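Long-range contacts in unsaturated glucuronyl hydrolase (Streptococcus agalactiae, PDB 2ZZR), which hydrolyses unsaturated chondroitin, hyaluronan and heparin disaccharides, releasing the 4-deoxy-4,5-didehydro uronic acid at their non-reducing end: residues Arg16-Arg21 with Tyr331-His336; Glu9-Pro14 with Phe278-Pro283; Asn57-Val62 with Glu350-Arg355. One frame throughout, in Å; residues are numbered along the deposited sequence.

Interaction 1 (Arg16-Arg21 with Tyr331-His336); sequences RFLNSR and YKYAMH. With SO4 (sulfate ion), chain D.
The Phe17 ring has Ala334 CB over one face and Arg16 CG over the opposite face. Both lie toward the rim of the ring. Ala334 CB is 4.0 Å from the centroid of the Phe17 ring, 22° off its normal, a CH-pi contact. The closest ring atom is Phe17 CD1, 3.7 Å from Ala334 CB. CG of Phe17 stands anti to the carbonyl carbon (chi1 -55°), and its CB bond points toward the helix of Tyr331-His336. The Tyr333 ring turns its edge to the backbone of Arg16-Arg21. Ser20 O lies in the ring plane, 3.3 Å from Tyr333 CE2. Leu18 O approaches the same ring obliquely. Leu18 CD2 touches Tyr333 CD1 at 4.2 Å, and the two side chains cross at about a right angle. Tyr333 CB sits 3.4 Å from Phe17 O, an oxygen that also accepts from Ser20 N. Ser20 OG has its stronger partner in Thr337 OG1. The Arg16 guanidinium meets a sulfate at its edge. NE and NH2 both bond to sulfate O2, with Arg16 NE 2.8 Å from O2. Lys286 is a second partner of this ion, which probably came from the crystallisation liquor. This is helix packing away from the annotated sites. The short helix 15-18 lies against the outer helix 328-346 of the alpha barrel. Phe17 also touches Leu279 of helix 265-280, and Arg16 bonds to the carbonyl oxygens of Leu279 and Leu282, where that helix gives way to a loop.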
loop_
_atom_site.group_PDB
_atom_site.type_symbol
_atom_site.label_atom_id
_atom_site.label_comp_id
_atom_site.label_asym_id
_atom_site.label_seq_id
_atom_site.Cartn_x
_atom_site.Cartn_y
_atom_site.Cartn_z
ATOM N N ARG A 16 -17.612 -16.205 10.331
ATOM C CA ARG A 16 -16.308 -16.630 9.807
ATOM C C ARG A 16 -15.174 -15.748 10.339
ATOM O O ARG A 16 -14.031 -16.189 10.441
ATOM C CB ARG A 16 -16.314 -16.661 8.267
ATOM C CG ARG A 16 -16.327 -15.302 7.565
ATOM C CD ARG A 16 -16.706 -15.414 6.083
ATOM N NE ARG A 16 -15.679 -16.120 5.316
ATOM C CZ ARG A 16 -15.017 -15.618 4.274
ATOM N NH1 ARG A 16 -15.285 -14.400 3.818
ATOM N NH2 ARG A 16 -14.090 -16.356 3.672
ATOM N N PHE A 17 -15.516 -14.506 10.690
ATOM C CA PHE A 17 -14.572 -13.569 11.302
ATOM C C PHE A 17 -14.798 -13.448 12.814
ATOM O O PHE A 17 -13.857 -13.542 13.601
ATOM C CB PHE A 17 -14.679 -12.186 10.639
ATOM C CG PHE A 17 -14.493 -12.204 9.140
ATOM C CD1 PHE A 17 -13.268 -12.565 8.577
ATOM C CD2 PHE A 17 -15.530 -11.831 8.292
ATOM C CE1 PHE A 17 -13.090 -12.569 7.199
ATOM C CE2 PHE A 17 -15.361 -11.830 6.906
ATOM C CZ PHE A 17 -14.138 -12.204 6.357
ATOM N N LEU A 18 -16.055 -13.252 13.207
ATOM C CA LEU A 18 -16.410 -12.992 14.606
ATOM C C LEU A 18 -16.067 -14.125 15.583
ATOM O O LEU A 18 -15.796 -13.869 16.755
ATOM C CB LEU A 18 -17.891 -12.610 14.716
ATOM C CG LEU A 18 -18.322 -11.246 14.162
ATOM C CD1 LEU A 18 -19.830 -11.166 14.071
ATOM C CD2 LEU A 18 -17.778 -10.091 15.000
ATOM N N ASN A 19 -16.062 -15.365 15.093
ATOM C CA ASN A 19 -15.730 -16.534 15.916
ATOM C C ASN A 19 -14.235 -16.736 16.171
ATOM O O ASN A 19 -13.843 -17.679 16.867
ATOM C CB ASN A 19 -16.305 -17.816 15.297
ATOM C CG ASN A 19 -17.814 -17.923 15.441
ATOM O OD1 ASN A 19 -18.465 -17.067 16.042
ATOM N ND2 ASN A 19 -18.378 -18.990 14.886
ATOM N N SER A 20 -13.401 -15.863 15.610
ATOM C CA SER A 20 -11.948 -15.998 15.722
ATOM C C SER A 20 -11.366 -15.488 17.033
ATOM O O SER A 20 -11.975 -14.668 17.726
ATOM C CB SER A 20 -11.263 -15.277 14.567
ATOM O OG SER A 20 -11.600 -15.876 13.329
ATOM N N ARG A 21 -10.169 -15.974 17.351
ATOM C CA ARG A 21 -9.407 -15.504 18.504
ATOM C C ARG A 21 -8.648 -14.246 18.117
ATOM O O ARG A 21 -7.949 -14.226 17.102
ATOM C CB ARG A 21 -8.392 -16.561 18.957
ATOM C CG ARG A 21 -8.981 -17.851 19.507
ATOM C CD ARG A 21 -7.979 -18.992 19.355
ATOM N NE ARG A 21 -7.796 -19.323 17.940
ATOM C CZ ARG A 21 -6.636 -19.655 17.376
ATOM N NH1 ARG A 21 -6.601 -19.927 16.081
ATOM N NH2 ARG A 21 -5.518 -19.708 18.093
ATOM N N TYR A 331 -15.252 -5.992 11.299
ATOM C CA TYR A 331 -13.983 -5.531 10.717
ATOM C C TYR A 331 -12.802 -5.784 11.645
ATOM O O TYR A 331 -11.744 -6.229 11.197
ATOM C CB TYR A 331 -14.030 -4.046 10.342
ATOM C CG TYR A 331 -14.929 -3.677 9.176
ATOM C CD1 TYR A 331 -15.808 -2.600 9.278
ATOM C CD2 TYR A 331 -14.886 -4.383 7.966
ATOM C CE1 TYR A 331 -16.630 -2.226 8.211
ATOM C CE2 TYR A 331 -15.713 -4.016 6.887
ATOM C CZ TYR A 331 -16.579 -2.942 7.023
ATOM O OH TYR A 331 -17.403 -2.568 5.984
ATOM N N LYS A 332 -12.977 -5.506 12.936
ATOM C CA LYS A 332 -11.912 -5.749 13.909
ATOM C C LYS A 332 -11.506 -7.221 13.907
ATOM O O LYS A 332 -10.320 -7.556 13.850
ATOM C CB LYS A 332 -12.339 -5.322 15.319
ATOM C CG LYS A 332 -11.279 -5.559 16.392
ATOM C CD LYS A 332 -11.930 -5.739 17.763
ATOM C CE LYS A 332 -10.906 -6.140 18.817
ATOM N NZ LYS A 332 -10.068 -4.989 19.238
ATOM N N TYR A 333 -12.498 -8.099 13.968
ATOM C CA TYR A 333 -12.225 -9.522 13.987
ATOM C C TYR A 333 -11.683 -10.001 12.648
ATOM O O TYR A 333 -10.806 -10.857 12.618
ATOM C CB TYR A 333 -13.453 -10.310 14.448
ATOM C CG TYR A 333 -13.531 -10.367 15.953
ATOM C CD1 TYR A 333 -14.034 -9.287 16.690
ATOM C CD2 TYR A 333 -13.056 -11.478 16.647
ATOM C CE1 TYR A 333 -14.085 -9.328 18.081
ATOM C CE2 TYR A 333 -13.102 -11.529 18.039
ATOM C CZ TYR A 333 -13.615 -10.451 18.747
ATOM O OH TYR A 333 -13.657 -10.502 20.119
ATOM N N ALA A 334 -12.172 -9.412 11.560
ATOM C CA ALA A 334 -11.672 -9.720 10.216
ATOM C C ALA A 334 -10.177 -9.440 10.087
ATOM O O ALA A 334 -9.429 -10.289 9.616
ATOM C CB ALA A 334 -12.459 -8.966 9.149
ATOM N N MET A 335 -9.727 -8.263 10.516
ATOM C CA MET A 335 -8.302 -7.942 10.387
ATOM C C MET A 335 -7.415 -8.829 11.270
ATOM O O MET A 335 -6.311 -9.187 10.871
ATOM C CB MET A 335 -8.026 -6.448 10.596
ATOM C CG MET A 335 -8.234 -5.941 12.001
ATOM S SD MET A 335 -7.661 -4.246 12.147
ATOM C CE MET A 335 -7.905 -4.037 13.920
ATOM N N HIS A 336 -7.909 -9.194 12.451
ATOM C CA HIS A 336 -7.213 -10.149 13.320
ATOM C C HIS A 336 -7.067 -11.531 12.674
ATOM O O HIS A 336 -5.984 -12.123 12.739
ATOM C CB HIS A 336 -7.919 -10.274 14.670
ATOM C CG HIS A 336 -7.477 -9.261 15.679
ATOM N ND1 HIS A 336 -7.935 -7.962 15.686
ATOM C CD2 HIS A 336 -6.622 -9.364 16.723
ATOM C CE1 HIS A 336 -7.386 -7.308 16.696
ATOM N NE2 HIS A 336 -6.588 -8.137 17.342
HETATM S S SO4 D . -15.064 -19.692 5.657
HETATM O O1 SO4 D . -16.449 -19.282 5.885
HETATM O O2 SO4 D . -14.220 -18.522 5.437
HETATM O O3 SO4 D . -14.569 -20.420 6.823
HETATM O O4 SO4 D . -15.001 -20.540 4.470
#

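Interaction 2 (Glu9-Pro14 with Phe278-Pro283)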
loop_
_atom_site.group_PDB
_atom_site.type_symbol
_atom_site.label_atom_id
_atom_site.label_comp_id
_atom_site.label_asym_id
_atom_site.label_seq_id
_atom_site.Cartn_x
_atom_site.Cartn_y
_atom_site.Cartn_z
ATOM N N GLU A 9 -22.118 -4.526 -0.352
ATOM C CA GLU A 9 -22.452 -5.903 -0.011
ATOM C C GLU A 9 -22.456 -6.073 1.496
ATOM O O GLU A 9 -21.594 -5.531 2.185
ATOM C CB GLU A 9 -21.431 -6.874 -0.616
ATOM C CG GLU A 9 -21.376 -6.847 -2.141
ATOM C CD GLU A 9 -20.359 -7.812 -2.747
ATOM O OE1 GLU A 9 -19.586 -8.457 -2.004
ATOM O OE2 GLU A 9 -20.352 -7.925 -3.994
ATOM N N SER A 10 -23.413 -6.828 2.022
ATOM C CA SER A 10 -23.310 -7.215 3.424
ATOM C C SER A 10 -22.116 -8.168 3.567
ATOM O O SER A 10 -21.781 -8.904 2.625
ATOM C CB SER A 10 -24.596 -7.872 3.921
ATOM O OG SER A 10 -24.785 -9.119 3.289
ATOM N N ILE A 11 -21.453 -8.127 4.719
ATOM C CA ILE A 11 -20.399 -9.095 5.002
ATOM C C ILE A 11 -21.063 -10.451 5.195
ATOM O O ILE A 11 -21.706 -10.719 6.216
ATOM C CB ILE A 11 -19.541 -8.717 6.216
ATOM C CG1 ILE A 11 -18.890 -7.349 5.984
ATOM C CG2 ILE A 11 -18.495 -9.810 6.478
ATOM C CD1 ILE A 11 -18.253 -6.730 7.236
ATOM N N GLU A 12 -20.916 -11.285 4.174
ATOM C CA GLU A 12 -21.633 -12.546 4.103
ATOM C C GLU A 12 -21.055 -13.519 5.128
ATOM O O GLU A 12 -19.839 -13.587 5.312
ATOM C CB GLU A 12 -21.622 -13.075 2.652
ATOM C CG GLU A 12 -22.388 -12.134 1.670
ATOM C CD GLU A 12 -22.192 -12.449 0.176
ATOM O OE1 GLU A 12 -22.833 -11.754 -0.660
ATOM O OE2 GLU A 12 -21.404 -13.369 -0.165
ATOM N N ASN A 13 -21.936 -14.214 5.845
ATOM C CA ASN A 13 -21.532 -15.171 6.879
ATOM C C ASN A 13 -20.471 -14.607 7.860
ATOM O O ASN A 13 -19.378 -15.157 7.969
ATOM C CB ASN A 13 -21.056 -16.472 6.199
ATOM C CG ASN A 13 -20.682 -17.567 7.183
ATOM O OD1 ASN A 13 -21.244 -17.674 8.278
ATOM N ND2 ASN A 13 -19.722 -18.396 6.789
ATOM N N PRO A 14 -20.797 -13.509 8.583
ATOM C CA PRO A 14 -19.810 -12.796 9.421
ATOM C C PRO A 14 -19.191 -13.587 10.580
ATOM O O PRO A 14 -18.153 -13.180 11.111
ATOM C CB PRO A 14 -20.612 -11.612 9.974
ATOM C CG PRO A 14 -22.028 -12.064 9.924
ATOM C CD PRO A 14 -22.124 -12.873 8.669
ATOM N N PHE A 278 -14.040 -7.242 -0.785
ATOM C CA PHE A 278 -12.803 -7.980 -0.564
ATOM C C PHE A 278 -13.052 -9.129 0.408
ATOM O O PHE A 278 -12.742 -10.281 0.100
ATOM C CB PHE A 278 -11.733 -7.009 -0.040
ATOM C CG PHE A 278 -10.333 -7.575 0.013
ATOM C CD1 PHE A 278 -9.492 -7.503 -1.097
ATOM C CD2 PHE A 278 -9.835 -8.117 1.195
ATOM C CE1 PHE A 278 -8.182 -8.003 -1.043
ATOM C CE2 PHE A 278 -8.524 -8.618 1.259
ATOM C CZ PHE A 278 -7.700 -8.556 0.137
ATOM N N LEU A 279 -13.654 -8.822 1.561
ATOM C CA LEU A 279 -13.899 -9.830 2.589
ATOM C C LEU A 279 -14.721 -10.995 2.050
ATOM O O LEU A 279 -14.421 -12.150 2.347
ATOM C CB LEU A 279 -14.593 -9.217 3.808
ATOM C CG LEU A 279 -13.784 -8.184 4.606
ATOM C CD1 LEU A 279 -14.643 -7.623 5.741
ATOM C CD2 LEU A 279 -12.470 -8.766 5.135
ATOM N N ASN A 280 -15.739 -10.678 1.248
ATOM C CA ASN A 280 -16.652 -11.689 0.701
ATOM C C ASN A 280 -15.990 -12.637 -0.294
ATOM O O ASN A 280 -16.520 -13.718 -0.582
ATOM C CB ASN A 280 -17.869 -11.019 0.063
ATOM C CG ASN A 280 -18.851 -10.500 1.095
ATOM O OD1 ASN A 280 -18.803 -10.889 2.259
ATOM N ND2 ASN A 280 -19.751 -9.626 0.671
ATOM N N ARG A 281 -14.832 -12.231 -0.805
ATOM C CA ARG A 281 -14.119 -13.026 -1.798
ATOM C C ARG A 281 -12.834 -13.668 -1.271
ATOM O O ARG A 281 -12.054 -14.241 -2.035
ATOM C CB ARG A 281 -13.887 -12.201 -3.060
ATOM C CG ARG A 281 -15.178 -11.978 -3.835
ATOM C CD ARG A 281 -15.126 -10.770 -4.749
ATOM N NE ARG A 281 -16.427 -10.533 -5.387
ATOM C CZ ARG A 281 -17.481 -9.973 -4.787
ATOM N NH1 ARG A 281 -17.410 -9.571 -3.521
ATOM N NH2 ARG A 281 -18.613 -9.803 -5.464
ATOM N N LEU A 282 -12.640 -13.588 0.047
ATOM C CA LEU A 282 -11.548 -14.288 0.725
ATOM C C LEU A 282 -11.851 -15.780 0.857
ATOM O O LEU A 282 -13.001 -16.156 1.097
ATOM C CB LEU A 282 -11.299 -13.699 2.120
ATOM C CG LEU A 282 -10.740 -12.275 2.207
ATOM C CD1 LEU A 282 -10.601 -11.873 3.663
ATOM C CD2 LEU A 282 -9.403 -12.140 1.484
ATOM N N PRO A 283 -10.820 -16.635 0.713
ATOM C CA PRO A 283 -10.995 -18.081 0.894
ATOM C C PRO A 283 -11.007 -18.491 2.365
ATOM O O PRO A 283 -11.007 -17.630 3.250
ATOM C CB PRO A 283 -9.757 -18.655 0.204
ATOM C CG PRO A 283 -8.711 -17.633 0.471
ATOM C CD PRO A 283 -9.428 -16.301 0.355
HETATM O O HOH W 1 -17.535 -12.775 4.177
#
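The backbone is extended from Glu9 to Glu12, turns at Asn13, and passes the C-terminal end of helix 265-280, with Glu12 CA and Asn280 CA 6.1 Å apart. The amide of Asn280 is the centre of the contact. Its ND2 gives one N-H to Ser10 O at 2.9 Å and the other to Glu9 OE1. Both acceptors lie close to the amide plane, and both bonds are nearly straight. Asn280 OD1 accepts from Glu12 N at 2.9 Å. A water bridges Asn280 OD1 and Glu12 O. The side chain thus pairs with the backbone on both sides of Ile11. The Glu12 carboxylate stacks over the same amide, their planes 17° apart. Arg281 extends from CG to NE and meets Glu9 end-on in a salt bridge. Arg281 NH1 is 2.9 Å from Glu9 OE1, and Arg281 NH2 is 3.0 Å from Glu9 OE2. Both oxygens use their syn lone pairs, while Asn280 ND2 comes to Glu9 OE1 from the anti side. Ile11 CD1 packs on Leu279 CD1 at 4.0 Å, and Ile11 also touches Tyr331 of helix 328-346. Tyr277 makes a cation-pi contact with Arg281, and its carbonyl oxygen accepts from Arg281 NH1. With two donors on Glu9 OE1, and Arg281 spanning both oxygens, the carboxylate is fixed in rotation and is probably kept ionised.

Interaction 3 (Asn57-Val62 with Glu350-Arg355); sequences NNIYKV and ELIAGR
Tyr60 N donates to Gly354 O at 2.7 Å, with an N-H...O angle of 171°. The same oxygen lies 3.4 Å from Ile59 CA in a CA-H...O contact. It also touches the Tyr60 ring at CD2. A second CA-H...O contact runs the other way, from Arg355 CA to Asn58 O at 3.5 Å, and is almost straight. Asn58 O is buried here and has no hydrogen-bond partner in the model. Gly354 sits in the type II beta turn Ile352-Arg355, with positive phi, a conformation that calls for glycine. A CB there would also run into Ile59 CG2. The turn belongs to the loop after helix 328-346. It meets strand 59-63, which forms a two-stranded antiparallel sheet with strand 50-56. Helix 25-46 backs the contact: Asn42 bonds to Gly354 N and Arg355 O, and Tyr45 touches Ile59. Ile59 reaches the turn with CD1, which is 3.5 Å from Ala353 O and 4.1 Å from Ile352 CD1. Arg355 crosses Ile59 at about a right angle. Its chain bends at chi2 and chi3, and its CD packs on Ile59 CD1 at 3.8 Å. Arg355 NH2 then lies against Asn58 CB, with the amide and guanidinium planes 78° apart. A water in the guanidinium plane links NH2 to Asn57 O. Glu350 OE2 stands over one face, 3.5 Å from Arg355 NH2, a contact of charges alone. Asn348 takes the N-H of Arg355 NE, while Tyr60 OH bonds to Asp379.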
loop_
_atom_site.group_PDB
_atom_site.type_symbol
_atom_site.label_atom_id
_atom_site.label_comp_id
_atom_site.label_asym_id
_atom_site.label_seq_id
_atom_site.Cartn_x
_atom_site.Cartn_y
_atom_site.Cartn_z
ATOM N N ASN A 57 12.685 -17.521 -6.693
ATOM C CA ASN A 57 12.743 -18.749 -5.894
ATOM C C ASN A 57 12.893 -18.423 -4.398
ATOM O O ASN A 57 13.664 -19.058 -3.667
ATOM C CB ASN A 57 13.850 -19.687 -6.405
ATOM C CG ASN A 57 13.660 -20.078 -7.868
ATOM O OD1 ASN A 57 14.595 -19.997 -8.669
ATOM N ND2 ASN A 57 12.443 -20.492 -8.224
ATOM N N ASN A 58 12.155 -17.394 -3.978
ATOM C CA ASN A 58 12.130 -16.891 -2.592
ATOM C C ASN A 58 13.409 -16.233 -2.077
ATOM O O ASN A 58 13.560 -16.010 -0.871
ATOM C CB ASN A 58 11.569 -17.941 -1.627
ATOM C CG ASN A 58 10.075 -18.115 -1.788
ATOM O OD1 ASN A 58 9.365 -17.156 -2.105
ATOM N ND2 ASN A 58 9.588 -19.334 -1.586
ATOM N N ILE A 59 14.301 -15.886 -3.000
ATOM C CA ILE A 59 15.492 -15.108 -2.679
ATOM C C ILE A 59 15.516 -13.805 -3.486
ATOM O O ILE A 59 15.497 -13.827 -4.723
ATOM C CB ILE A 59 16.804 -15.927 -2.936
ATOM C CG1 ILE A 59 16.806 -17.248 -2.138
ATOM C CG2 ILE A 59 18.046 -15.074 -2.677
ATOM C CD1 ILE A 59 16.837 -17.099 -0.609
ATOM N N TYR A 60 15.548 -12.672 -2.784
ATOM C CA TYR A 60 15.694 -11.373 -3.437
ATOM C C TYR A 60 17.020 -11.303 -4.173
ATOM O O TYR A 60 18.008 -11.887 -3.734
ATOM C CB TYR A 60 15.680 -10.235 -2.419
ATOM C CG TYR A 60 14.322 -9.865 -1.875
ATOM C CD1 TYR A 60 13.360 -9.259 -2.691
ATOM C CD2 TYR A 60 14.009 -10.089 -0.533
ATOM C CE1 TYR A 60 12.110 -8.906 -2.182
ATOM C CE2 TYR A 60 12.761 -9.740 -0.017
ATOM C CZ TYR A 60 11.822 -9.153 -0.847
ATOM O OH TYR A 60 10.591 -8.808 -0.341
ATOM N N LYS A 61 17.026 -10.592 -5.295
ATOM C CA LYS A 61 18.266 -10.116 -5.880
ATOM C C LYS A 61 18.562 -8.725 -5.327
ATOM O O LYS A 61 17.723 -8.122 -4.644
ATOM C CB LYS A 61 18.194 -10.128 -7.414
ATOM C CG LYS A 61 18.309 -11.531 -8.000
ATOM C CD LYS A 61 18.023 -11.570 -9.497
ATOM C CE LYS A 61 17.906 -13.007 -9.960
ATOM N NZ LYS A 61 17.490 -13.099 -11.386
ATOM N N VAL A 62 19.761 -8.228 -5.612
ATOM C CA VAL A 62 20.222 -6.942 -5.101
ATOM C C VAL A 62 20.261 -5.921 -6.235
ATOM O O VAL A 62 20.743 -6.228 -7.334
ATOM C CB VAL A 62 21.623 -7.070 -4.450
ATOM C CG1 VAL A 62 22.044 -5.757 -3.829
ATOM C CG2 VAL A 62 21.629 -8.179 -3.402
ATOM N N GLU A 350 12.344 -19.788 7.153
ATOM C CA GLU A 350 13.728 -20.115 6.822
ATOM C C GLU A 350 14.610 -18.870 6.856
ATOM O O GLU A 350 14.541 -18.019 5.965
ATOM C CB GLU A 350 13.813 -20.817 5.463
ATOM C CG GLU A 350 15.175 -21.458 5.195
ATOM C CD GLU A 350 15.310 -22.032 3.797
ATOM O OE1 GLU A 350 16.438 -22.433 3.438
ATOM O OE2 GLU A 350 14.300 -22.090 3.057
ATOM N N LEU A 351 15.438 -18.772 7.893
ATOM C CA LEU A 351 16.274 -17.595 8.103
ATOM C C LEU A 351 17.609 -17.698 7.371
ATOM O O LEU A 351 18.626 -18.091 7.955
ATOM C CB LEU A 351 16.496 -17.339 9.601
ATOM C CG LEU A 351 15.291 -17.034 10.500
ATOM C CD1 LEU A 351 15.753 -16.885 11.939
ATOM C CD2 LEU A 351 14.530 -15.792 10.047
ATOM N N ILE A 352 17.594 -17.351 6.086
ATOM C CA ILE A 352 18.813 -17.294 5.271
ATOM C C ILE A 352 18.816 -16.030 4.407
ATOM O O ILE A 352 17.755 -15.458 4.134
ATOM C CB ILE A 352 19.026 -18.568 4.399
ATOM C CG1 ILE A 352 17.863 -18.792 3.434
ATOM C CG2 ILE A 352 19.243 -19.808 5.279
ATOM C CD1 ILE A 352 18.187 -19.718 2.270
ATOM N N ALA A 353 20.008 -15.607 3.988
ATOM C CA ALA A 353 20.197 -14.364 3.239
ATOM C C ALA A 353 19.264 -14.243 2.033
ATOM O O ALA A 353 19.150 -15.169 1.226
ATOM C CB ALA A 353 21.660 -14.215 2.809
ATOM N N GLY A 354 18.578 -13.105 1.944
ATOM C CA GLY A 354 17.721 -12.795 0.800
ATOM C C GLY A 354 16.281 -13.277 0.850
ATOM O O GLY A 354 15.505 -12.981 -0.058
ATOM N N ARG A 355 15.914 -14.025 1.891
ATOM C CA ARG A 355 14.523 -14.454 2.070
ATOM C C ARG A 355 13.652 -13.235 2.393
ATOM O O ARG A 355 14.144 -12.254 2.957
ATOM C CB ARG A 355 14.398 -15.493 3.192
ATOM C CG ARG A 355 15.038 -16.858 2.906
ATOM C CD ARG A 355 14.175 -17.772 2.060
ATOM N NE ARG A 355 12.991 -18.268 2.767
ATOM C CZ ARG A 355 12.183 -19.215 2.303
ATOM N NH1 ARG A 355 11.130 -19.598 3.012
ATOM N NH2 ARG A 355 12.428 -19.787 1.131
HETATM O O HOH W 2 14.436 -20.002 -1.043
#

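In the fold
Interactions 1 and 2 are neighbours, their centres about 12 Å apart. Both pack the N-terminal segment, first Glu9-Pro14 and then Arg16-Arg21, onto adjacent helices of the barrel. They touch directly: Arg16 NH1 is 2.8 Å from Leu279 O, and Tyr331 CE2 is 3.7 Å from Ile11 CD1. Interaction 3 stands apart, with centres about 32 Å from interaction 1 and 34 Å from interaction 2. Helix 328-346 connects the regions, since it carries Tyr331-His336 and leads into the loop of Glu350-Arg355. Interactions 1 and 2 lie away from the annotated sites. In interaction 3, the Tyr60 side chain is about 12 Å from that of Arg246, a probable substrate-binding residue.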